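Bifunctional enzyme cysn/cysc (PDB 4BZP) catalyses the ATP-dependent 3'-phosphorylation of adenosine 5'-phosphosulfate through its APS kinase part, a step of sulfur assimilation, and is captured here with ADP. Local coordinates at residues K6-T11 with L79-A84; F106-C111 with K149-R154; D112-D117 with L155-S160. All blocks are in the same frame, centred on the assembly; numbering follows the deposited sequence. Where two conformers were deposited one is given.

Contact 1 of 3, residues K6-T11 with L79-A84; sequences KTVWFT and LVLVPA
K6 to F10 runs beside L79 to V82 in the same direction, joined by four backbone hydrogen bonds. V80 N gives to K6 O, V8 N to V80 O (2.8 Å), V82 N to V8 O and F10 N to V82 O (2.9 Å). The CA hydrogens of T7 and L81 add weaker contacts to V80 O and V8 O. Past the ladder, water 1 lies 2.8 Å from F10 O, where the two chains begin to part.

Apolar contacts cover both faces of the sheet. On the face of T7 and W9, V82 CG1 sits over the six-membered ring of W9, 4.0 Å from its centroid, a CH-pi contact. W9 CG lies anti to the backbone N (chi1 -167°), and beyond it the rim atoms CE3 and CZ3 meet the valine. On the face of V8, L81 CD2 lies 3.9 Å from V8 CB and, in the conformer given for F10, touches the edge of its ring, while helix 18-31 packs against F10, L79 and L81. Such neighbouring parallel strands, the first leading into the phosphate-binding P-loop, form the core of the P-loop NTPase fold.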
loop_
_atom_site.group_PDB
_atom_site.type_symbol
_atom_site.label_atom_id
_atom_site.label_comp_id
_atom_site.label_asym_id
_atom_site.label_seq_id
_atom_site.Cartn_x
_atom_site.Cartn_y
_atom_site.Cartn_z
ATOM N N LYS A 6 -2.586 11.737 7.893
ATOM C CA LYS A 6 -1.810 11.499 9.098
ATOM C C LYS A 6 -2.043 10.072 9.478
ATOM O O LYS A 6 -3.029 9.450 9.037
ATOM C CB LYS A 6 -2.352 12.355 10.242
ATOM C CG LYS A 6 -2.499 13.836 9.964
ATOM C CD LYS A 6 -3.015 14.629 11.111
ATOM C CE LYS A 6 -3.188 16.099 10.668
ATOM N NZ LYS A 6 -3.943 16.804 11.738
ATOM N N THR A 7 -1.185 9.561 10.368
ATOM C CA THR A 7 -1.328 8.197 10.886
ATOM C C THR A 7 -1.437 8.113 12.387
ATOM O O THR A 7 -0.637 8.712 13.108
ATOM C CB THR A 7 -0.154 7.296 10.433
ATOM O OG1 THR A 7 -0.196 7.213 8.989
ATOM C CG2 THR A 7 -0.196 5.881 11.031
ATOM N N VAL A 8 -2.445 7.370 12.861
ATOM C CA VAL A 8 -2.556 6.986 14.240
ATOM C C VAL A 8 -2.124 5.536 14.373
ATOM O O VAL A 8 -2.757 4.653 13.794
ATOM C CB VAL A 8 -4.004 7.149 14.737
ATOM C CG1 VAL A 8 -4.098 6.740 16.200
ATOM C CG2 VAL A 8 -4.474 8.570 14.535
ATOM N N TRP A 9 -1.060 5.285 15.114
ATOM C CA TRP A 9 -0.433 3.969 15.272
ATOM C C TRP A 9 -0.750 3.499 16.660
ATOM O O TRP A 9 -0.183 4.015 17.676
ATOM C CB TRP A 9 1.066 4.088 15.058
ATOM C CG TRP A 9 1.817 2.819 14.892
ATOM C CD1 TRP A 9 2.352 2.071 15.858
ATOM C CD2 TRP A 9 2.123 2.161 13.635
ATOM N NE1 TRP A 9 2.953 0.961 15.303
ATOM C CE2 TRP A 9 2.853 1.019 13.939
ATOM C CE3 TRP A 9 1.859 2.441 12.297
ATOM C CZ2 TRP A 9 3.325 0.144 12.930
ATOM C CZ3 TRP A 9 2.328 1.547 11.338
ATOM C CH2 TRP A 9 3.012 0.455 11.682
ATOM N N PHE A 10 -1.652 2.541 16.785
ATOM C CA PHE A 10 -1.936 1.992 18.064
ATOM C C PHE A 10 -0.847 1.045 18.522
ATOM O O PHE A 10 0.054 0.530 17.788
ATOM C CB PHE A 10 -3.259 1.261 18.068
ATOM C CG PHE A 10 -4.434 2.149 17.900
ATOM C CD1 PHE A 10 -4.859 2.509 16.639
ATOM C CD2 PHE A 10 -5.102 2.656 19.000
ATOM C CE1 PHE A 10 -5.916 3.368 16.480
ATOM C CE2 PHE A 10 -6.158 3.518 18.844
ATOM C CZ PHE A 10 -6.606 3.829 17.574
ATOM N N THR A 11 -0.930 0.778 19.791
ATOM C CA THR A 11 -0.087 -0.292 20.372
ATOM C C THR A 11 -0.738 -0.710 21.678
ATOM O O THR A 11 -1.344 0.098 22.367
ATOM C CB THR A 11 1.377 0.165 20.538
ATOM O OG1 THR A 11 2.132 -0.922 21.106
ATOM C CG2 THR A 11 1.504 1.406 21.412
ATOM N N LEU A 79 -6.739 9.696 6.697
ATOM C CA LEU A 79 -6.428 9.567 8.094
ATOM C C LEU A 79 -6.353 8.075 8.343
ATOM O O LEU A 79 -7.358 7.385 8.299
ATOM C CB LEU A 79 -7.482 10.247 8.962
ATOM C CG LEU A 79 -7.177 10.361 10.465
ATOM C CD1 LEU A 79 -7.287 9.044 11.190
ATOM C CD2 LEU A 79 -5.824 10.997 10.707
ATOM N N VAL A 80 -5.141 7.578 8.560
ATOM C CA VAL A 80 -4.866 6.138 8.646
ATOM C C VAL A 80 -4.830 5.691 10.106
ATOM O O VAL A 80 -4.173 6.338 10.911
ATOM C CB VAL A 80 -3.552 5.761 7.963
ATOM C CG1 VAL A 80 -3.334 4.246 7.919
ATOM C CG2 VAL A 80 -3.523 6.305 6.525
ATOM N N LEU A 81 -5.516 4.622 10.417
ATOM C CA LEU A 81 -5.623 4.089 11.785
ATOM C C LEU A 81 -5.077 2.693 11.757
ATOM O O LEU A 81 -5.601 1.839 10.992
ATOM C CB LEU A 81 -7.074 4.086 12.204
ATOM C CG LEU A 81 -7.694 5.484 12.213
ATOM C CD1 LEU A 81 -9.149 5.510 11.806
ATOM C CD2 LEU A 81 -7.541 6.104 13.593
ATOM N N VAL A 82 -4.022 2.413 12.518
ATOM C CA VAL A 82 -3.320 1.113 12.452
ATOM C C VAL A 82 -3.419 0.440 13.798
ATOM O O VAL A 82 -2.687 0.789 14.749
ATOM C CB VAL A 82 -1.859 1.315 12.090
ATOM C CG1 VAL A 82 -1.167 -0.044 11.932
ATOM C CG2 VAL A 82 -1.727 2.135 10.831
ATOM N N PRO A 83 -4.315 -0.569 13.913
ATOM C CA PRO A 83 -4.493 -1.231 15.200
ATOM C C PRO A 83 -3.668 -2.478 15.431
ATOM O O PRO A 83 -4.228 -3.505 15.936
ATOM C CB PRO A 83 -5.964 -1.583 15.166
ATOM C CG PRO A 83 -6.234 -1.883 13.740
ATOM C CD PRO A 83 -5.411 -0.893 12.979
ATOM N N ALA A 84 -2.367 -2.351 15.332
ATOM C CA ALA A 84 -1.458 -3.492 15.529
ATOM C C ALA A 84 -0.934 -3.520 16.947
ATOM O O ALA A 84 -0.827 -2.488 17.621
ATOM C CB ALA A 84 -0.328 -3.436 14.526
HETATM O O HOH W 1 0.314 -0.489 15.221
#

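Contact 2 of 3, residues F106-C111 with K149-R154; sequences FFEVFC and KNPDLR. With EDO (1,2-ethanediol), chain G.
D152, in the loop leading into its strand, sends a side chain to do the work of a backbone carbonyl: its OD2 accepts E108 N at 2.8 Å, nearly straight at 169°. The bond uses the anti lone pair of OD2, and D152 CG stands anti to the carbonyl carbon, beside its own N (chi1 -64°), and carries OD2 towards E108. The same oxygen forms a salt bridge with R96 of helix 89-101, while OD1 accepts a hydrogen bond from water 2, which also donates to F106 O. E108 O in turn receives two weak bonds, from D152 N and L153 N. Regular parallel pairing begins only beyond this point, with F110 N to L153 O at 2.9 Å.

In the conformer given, the extended E108 chain crosses P151, its OE1 3.5 Å from P151 CB and bonded to water 3, which accepts from N150 N; OE2 is held in a salt bridge by R92. F110 CB packs on P151 CB at 3.9 Å. R154, also one of two conformers, runs alongside F110 and brings NH1 to the ring edge, 3.3 Å from F110 CE2, guanidinium and ring planes 71° apart. NH1 also forms a salt bridge with D112 OD2. An ethanediol, probably from the crystallisation liquor, bridges P151 O and R154 N. The arrangement is that of a short edge strand added to the parallel sheet of a P-loop kinase.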
loop_
_atom_site.group_PDB
_atom_site.type_symbol
_atom_site.label_atom_id
_atom_site.label_comp_id
_atom_site.label_asym_id
_atom_site.label_seq_id
_atom_site.Cartn_x
_atom_site.Cartn_y
_atom_site.Cartn_z
ATOM N N PHE A 106 2.464 11.532 12.723
ATOM C CA PHE A 106 2.364 10.208 13.288
ATOM C C PHE A 106 2.088 10.333 14.761
ATOM O O PHE A 106 2.774 11.101 15.470
ATOM C CB PHE A 106 3.699 9.475 13.058
ATOM C CG PHE A 106 3.808 8.071 13.634
ATOM C CD1 PHE A 106 4.207 7.856 14.952
ATOM C CD2 PHE A 106 3.554 6.978 12.836
ATOM C CE1 PHE A 106 4.291 6.586 15.457
ATOM C CE2 PHE A 106 3.710 5.687 13.334
ATOM C CZ PHE A 106 4.091 5.491 14.634
ATOM N N PHE A 107 1.115 9.572 15.240
ATOM C CA PHE A 107 0.752 9.559 16.652
ATOM C C PHE A 107 0.798 8.143 17.169
ATOM O O PHE A 107 0.151 7.266 16.626
ATOM C CB PHE A 107 -0.630 10.148 16.844
ATOM C CG PHE A 107 -0.801 11.511 16.281
ATOM C CD1 PHE A 107 -0.501 12.607 17.031
ATOM C CD2 PHE A 107 -1.259 11.675 14.976
ATOM C CE1 PHE A 107 -0.669 13.888 16.503
ATOM C CE2 PHE A 107 -1.408 12.944 14.440
ATOM C CZ PHE A 107 -1.113 14.035 15.211
ATOM N N GLU A 108 1.529 7.929 18.251
ATOM C CA GLU A 108 1.628 6.650 18.964
ATOM C C GLU A 108 0.550 6.677 20.044
ATOM O O GLU A 108 0.645 7.485 20.996
ATOM C CB GLU A 108 3.040 6.376 19.572
ATOM C CG GLU A 108 3.125 4.994 20.276
ATOM C CD GLU A 108 4.320 4.759 21.183
ATOM O OE1 GLU A 108 4.501 5.590 22.044
ATOM O OE2 GLU A 108 5.066 3.758 21.065
ATOM N N VAL A 109 -0.432 5.819 19.939
ATOM C CA VAL A 109 -1.551 5.754 20.870
ATOM C C VAL A 109 -1.496 4.438 21.596
ATOM O O VAL A 109 -1.568 3.350 20.998
ATOM C CB VAL A 109 -2.874 5.938 20.171
ATOM C CG1 VAL A 109 -4.003 5.757 21.173
ATOM C CG2 VAL A 109 -2.937 7.309 19.500
ATOM N N PHE A 110 -1.281 4.467 22.916
ATOM C CA PHE A 110 -1.159 3.285 23.749
ATOM C C PHE A 110 -2.473 2.917 24.412
ATOM O O PHE A 110 -2.987 3.703 25.221
ATOM C CB PHE A 110 -0.092 3.569 24.791
ATOM C CG PHE A 110 0.179 2.457 25.782
ATOM C CD1 PHE A 110 -0.049 1.132 25.514
ATOM C CD2 PHE A 110 0.746 2.791 27.021
ATOM C CE1 PHE A 110 0.208 0.177 26.467
ATOM C CE2 PHE A 110 1.064 1.808 27.965
ATOM C CZ PHE A 110 0.783 0.503 27.671
ATOM N N CYS A 111 -3.035 1.760 24.044
ATOM C CA CYS A 111 -4.217 1.222 24.689
ATOM C C CYS A 111 -3.736 0.488 25.900
ATOM O O CYS A 111 -3.413 -0.720 25.853
ATOM C CB CYS A 111 -4.966 0.300 23.716
ATOM S SG CYS A 111 -5.666 1.228 22.312
ATOM N N LYS A 149 6.996 4.368 26.492
ATOM C CA LYS A 149 7.466 5.335 27.509
ATOM C C LYS A 149 7.012 6.752 27.256
ATOM O O LYS A 149 6.846 7.520 28.208
ATOM C CB LYS A 149 8.980 5.282 27.657
ATOM C CG LYS A 149 9.467 3.889 28.070
ATOM C CD LYS A 149 8.815 3.224 29.283
ATOM C CE LYS A 149 9.410 1.811 29.553
ATOM N NZ LYS A 149 9.019 1.322 30.900
ATOM N N ASN A 150 6.764 7.076 25.989
ATOM C CA ASN A 150 6.424 8.453 25.602
ATOM C C ASN A 150 5.293 8.495 24.555
ATOM O O ASN A 150 5.491 9.054 23.510
ATOM C CB ASN A 150 7.673 9.168 25.051
ATOM C CG ASN A 150 8.753 9.321 26.102
ATOM O OD1 ASN A 150 8.584 10.100 27.018
ATOM N ND2 ASN A 150 9.848 8.541 25.997
ATOM N N PRO A 151 4.211 7.742 24.786
ATOM C CA PRO A 151 3.177 7.801 23.756
ATOM C C PRO A 151 2.544 9.174 23.614
ATOM O O PRO A 151 2.565 9.962 24.568
ATOM C CB PRO A 151 2.126 6.789 24.265
ATOM C CG PRO A 151 2.261 6.882 25.788
ATOM C CD PRO A 151 3.727 7.102 26.021
ATOM N N ASP A 152 2.004 9.483 22.458
ATOM C CA ASP A 152 1.280 10.727 22.289
ATOM C C ASP A 152 -0.027 10.755 23.076
ATOM O O ASP A 152 -0.463 11.828 23.475
ATOM C CB ASP A 152 0.966 10.976 20.819
ATOM C CG ASP A 152 2.227 11.157 20.009
ATOM O OD1 ASP A 152 2.852 12.240 20.175
ATOM O OD2 ASP A 152 2.718 10.261 19.327
ATOM N N LEU A 153 -0.662 9.602 23.297
ATOM C CA LEU A 153 -1.913 9.506 23.999
ATOM C C LEU A 153 -1.978 8.144 24.646
ATOM O O LEU A 153 -1.611 7.126 24.049
ATOM C CB LEU A 153 -3.064 9.662 23.009
ATOM C CG LEU A 153 -4.485 9.534 23.558
ATOM C CD1 LEU A 153 -4.783 10.624 24.592
ATOM C CD2 LEU A 153 -5.472 9.584 22.411
ATOM N N ARG A 154 -2.438 8.075 25.876
ATOM C CA ARG A 154 -2.621 6.836 26.601
ATOM C C ARG A 154 -4.107 6.682 26.837
ATOM O O ARG A 154 -4.730 7.527 27.478
ATOM C CB ARG A 154 -1.853 6.890 27.936
ATOM C CG ARG A 154 -1.951 5.604 28.769
ATOM C CD ARG A 154 -1.258 5.658 30.140
ATOM N NE ARG A 154 0.023 6.329 30.034
ATOM C CZ ARG A 154 1.173 5.663 29.980
ATOM N NH1 ARG A 154 1.177 4.349 30.051
ATOM N NH2 ARG A 154 2.294 6.330 29.868
HETATM C C1 EDO G . -1.181 10.593 27.983
HETATM O O1 EDO G . -2.429 10.594 27.333
HETATM C C2 EDO G . -0.046 11.072 27.123
HETATM O O2 EDO G . 0.542 9.916 26.574
HETATM O O HOH W 2 4.015 12.658 17.604
HETATM O O HOH W 3 6.717 5.828 23.505
#

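Contact 3 of 3, residues D112-D117 with L155-S160; sequences DTPLQD and LTPDRS. With ADP (adenosine-5'-diphosphate), chain C; EDO (1,2-ethanediol), chain F.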
loop_
_atom_site.group_PDB
_atom_site.type_symbol
_atom_site.label_atom_id
_atom_site.label_comp_id
_atom_site.label_asym_id
_atom_site.label_seq_id
_atom_site.Cartn_x
_atom_site.Cartn_y
_atom_site.Cartn_z
ATOM N N ASP A 112 -3.662 1.203 27.003
ATOM C CA ASP A 112 -3.101 0.712 28.283
ATOM C C ASP A 112 -4.149 0.046 29.135
ATOM O O ASP A 112 -4.669 0.612 30.109
ATOM C CB ASP A 112 -2.418 1.814 29.055
ATOM C CG ASP A 112 -1.619 1.298 30.275
ATOM O OD1 ASP A 112 -1.475 0.072 30.433
ATOM O OD2 ASP A 112 -1.094 2.199 30.989
ATOM N N THR A 113 -4.497 -1.171 28.738
ATOM C CA THR A 113 -5.401 -2.052 29.481
ATOM C C THR A 113 -4.583 -3.212 30.012
ATOM O O THR A 113 -3.838 -3.835 29.239
ATOM C CB THR A 113 -6.527 -2.533 28.517
ATOM O OG1 THR A 113 -7.287 -1.398 28.027
ATOM C CG2 THR A 113 -7.475 -3.499 29.206
ATOM N N PRO A 114 -4.679 -3.480 31.310
ATOM C CA PRO A 114 -3.877 -4.558 31.902
ATOM C C PRO A 114 -4.199 -5.922 31.322
ATOM O O PRO A 114 -5.329 -6.148 30.859
ATOM C CB PRO A 114 -4.268 -4.533 33.386
ATOM C CG PRO A 114 -5.219 -3.494 33.614
ATOM C CD PRO A 114 -5.604 -2.862 32.282
ATOM N N LEU A 115 -3.232 -6.823 31.334
ATOM C CA LEU A 115 -3.412 -8.152 30.904
ATOM C C LEU A 115 -4.695 -8.785 31.459
ATOM O O LEU A 115 -5.405 -9.443 30.711
ATOM C CB LEU A 115 -2.210 -9.003 31.311
ATOM C CG LEU A 115 -2.252 -10.505 30.955
ATOM C CD1 LEU A 115 -2.227 -10.697 29.467
ATOM C CD2 LEU A 115 -1.036 -11.216 31.548
ATOM N N GLN A 116 -4.920 -8.712 32.752
ATOM C CA GLN A 116 -6.087 -9.349 33.356
ATOM C C GLN A 116 -7.376 -8.900 32.716
ATOM O O GLN A 116 -8.284 -9.717 32.517
ATOM C CB GLN A 116 -6.131 -9.087 34.876
ATOM C CG GLN A 116 -5.206 -9.999 35.671
ATOM C CD GLN A 116 -5.579 -10.043 37.143
ATOM O OE1 GLN A 116 -6.640 -9.549 37.547
ATOM N NE2 GLN A 116 -4.716 -10.627 37.949
ATOM N N ASP A 117 -7.454 -7.614 32.423
ATOM C CA ASP A 117 -8.663 -7.084 31.813
ATOM C C ASP A 117 -8.739 -7.575 30.368
ATOM O O ASP A 117 -9.816 -7.916 29.855
ATOM C CB ASP A 117 -8.711 -5.555 31.801
ATOM C CG ASP A 117 -8.841 -4.887 33.127
ATOM O OD1 ASP A 117 -9.089 -5.554 34.126
ATOM O OD2 ASP A 117 -8.746 -3.585 33.106
ATOM N N LEU A 155 -4.725 5.632 26.304
ATOM C CA LEU A 155 -6.139 5.306 26.468
ATOM C C LEU A 155 -6.292 4.311 27.588
ATOM O O LEU A 155 -5.552 3.334 27.634
ATOM C CB LEU A 155 -6.720 4.739 25.199
ATOM C CG LEU A 155 -6.673 5.666 23.968
ATOM C CD1 LEU A 155 -7.206 4.988 22.713
ATOM C CD2 LEU A 155 -7.444 6.963 24.228
ATOM N N THR A 156 -7.252 4.521 28.481
ATOM C CA THR A 156 -7.391 3.720 29.656
ATOM C C THR A 156 -8.808 3.105 29.729
ATOM O O THR A 156 -9.786 3.710 29.280
ATOM C CB THR A 156 -7.067 4.550 30.918
ATOM O OG1 THR A 156 -7.912 5.659 30.931
ATOM C CG2 THR A 156 -5.640 4.967 30.901
ATOM N N PRO A 157 -8.943 1.941 30.374
ATOM C CA PRO A 157 -10.174 1.141 30.286
ATOM C C PRO A 157 -11.360 1.698 31.066
ATOM O O PRO A 157 -12.450 1.231 30.908
ATOM C CB PRO A 157 -9.701 -0.258 30.772
ATOM C CG PRO A 157 -8.525 -0.022 31.589
ATOM C CD PRO A 157 -7.829 1.151 30.939
ATOM N N ASP A 158 -11.130 2.704 31.919
ATOM C CA ASP A 158 -12.230 3.398 32.589
ATOM C C ASP A 158 -13.081 4.247 31.642
ATOM O O ASP A 158 -14.191 4.611 31.984
ATOM C CB ASP A 158 -11.705 4.272 33.757
ATOM C CG ASP A 158 -10.716 5.309 33.313
ATOM O OD1 ASP A 158 -9.624 4.891 32.866
ATOM O OD2 ASP A 158 -11.009 6.525 33.349
ATOM N N ARG A 159 -12.534 4.602 30.497
ATOM C CA ARG A 159 -13.223 5.397 29.532
ATOM C C ARG A 159 -13.820 4.455 28.480
ATOM O O ARG A 159 -13.229 3.406 28.139
ATOM C CB ARG A 159 -12.286 6.446 28.934
ATOM C CG ARG A 159 -11.594 7.327 29.999
ATOM C CD ARG A 159 -12.589 8.129 30.828
ATOM N NE ARG A 159 -13.262 9.125 30.019
ATOM C CZ ARG A 159 -14.443 9.671 30.318
ATOM N NH1 ARG A 159 -15.105 9.307 31.413
ATOM N NH2 ARG A 159 -14.997 10.558 29.492
ATOM N N SER A 160 -14.994 4.796 27.997
ATOM C CA SER A 160 -15.679 3.973 27.021
ATOM C C SER A 160 -15.006 4.053 25.665
ATOM O O SER A 160 -14.211 4.957 25.387
ATOM C CB SER A 160 -17.131 4.469 26.888
ATOM O OG SER A 160 -17.169 5.730 26.261
HETATM P PB ADP C . -7.575 -5.216 20.173
HETATM O O1B ADP C . -7.126 -6.714 20.129
HETATM O O2B ADP C . -6.587 -4.329 20.859
HETATM O O3B ADP C . -8.057 -4.748 18.842
HETATM P PA ADP C . -10.414 -5.063 20.864
HETATM O O1A ADP C . -10.865 -6.234 20.092
HETATM O O2A ADP C . -10.684 -3.708 20.280
HETATM O O3A ADP C . -8.861 -5.215 21.151
HETATM O "O5'" ADP C . -10.976 -5.025 22.374
HETATM C "C5'" ADP C . -11.274 -6.228 23.041
HETATM C "C4'" ADP C . -12.745 -6.134 23.463
HETATM O "O4'" ADP C . -12.808 -5.352 24.640
HETATM C "C3'" ADP C . -13.764 -5.563 22.465
HETATM O "O3'" ADP C . -14.588 -6.607 22.002
HETATM C "C2'" ADP C . -14.627 -4.693 23.304
HETATM O "O2'" ADP C . -15.906 -5.373 23.448
HETATM C "C1'" ADP C . -13.983 -4.568 24.648
HETATM N N9 ADP C . -13.544 -3.186 24.907
HETATM C C8 ADP C . -12.477 -2.590 24.297
HETATM N N7 ADP C . -12.287 -1.325 24.714
HETATM C C5 ADP C . -13.264 -1.127 25.658
HETATM C C6 ADP C . -13.620 0.020 26.455
HETATM N N6 ADP C . -12.920 1.172 26.413
HETATM N N1 ADP C . -14.695 -0.171 27.261
HETATM C C2 ADP C . -15.377 -1.311 27.305
HETATM N N3 ADP C . -15.133 -2.423 26.565
HETATM C C4 ADP C . -14.099 -2.310 25.705
HETATM C C1 EDO F . -0.660 -3.532 29.431
HETATM O O1 EDO F . -1.517 -2.495 29.014
HETATM C C2 EDO F . 0.578 -3.281 28.628
HETATM O O2 EDO F . 1.558 -2.993 29.583
HETATM O O HOH W 4 -6.955 0.973 27.034
#
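P157 fits its ring against the link of D112, T113 and P114 that leads into helix 115-121. Its CD lies 3.3 Å from D112 O, its CB 3.8 Å from T113 OG1, and its CG touches P114 CD at 4.1 Å. The T113 side chain and the proline ring pass one another, pointing opposite ways. From the first turn of the helix D117 comes across the proline at about a right angle, and D117 OD2 lies 3.9 Å from P157 CG. R121, further along the same helix, also touches P157.

Hydrogen bonding between the segments is sparse. D112 N donates to L155 O at 2.9 Å, continuing for one more step the pairing of the two strands that end here. Water 4, which donates to L155 O, lies 2.6 Å from T113 OG1 and links the two chains a second time; T113 OG1 also bonds to S16 O, so this hydroxyl ties the contact to the P-loop.

Both segments leave the C-terminal ends of parallel strands, the edge of the sheet where nucleotide sites of P-loop proteins lie, and the second of them carries part of the adenine pocket. A type I turn from T156 to R159 bends this chain, with T156 OG1 donating to D158 OD1 at 2.7 Å. At the end of the turn, R159 O accepts the adenine amino group, N6 of ADP, at 2.8 Å and 165°. S160 then caps helix 161-173, its own N bonded to E163.

Charge gathers at D112, where OD1 forms a salt bridge with R147. Together with R154, a like charge close to R147, this arginine probably favours an ionised carboxylate here.

In the fold
The three contacts follow one parallel sheet from its middle to one edge and on to the nucleotide. Strand 6-11 lies between 79-82 and 106-111, so contacts 1 and 2, with centres 10 Å apart, share neighbouring strands and meet directly, V8 packing on V109. Contact 3 lies 14 Å from contact 2 and 18 Å from contact 1, centre to centre, and takes up the chain where strands 106-111 and 153-155 finish. Contact 1 closes before either of the others opens, whereas the segments of contacts 2 and 3 alternate. L155 packs on F10, V109 and C111, connecting the strand core to the loop that meets adenine.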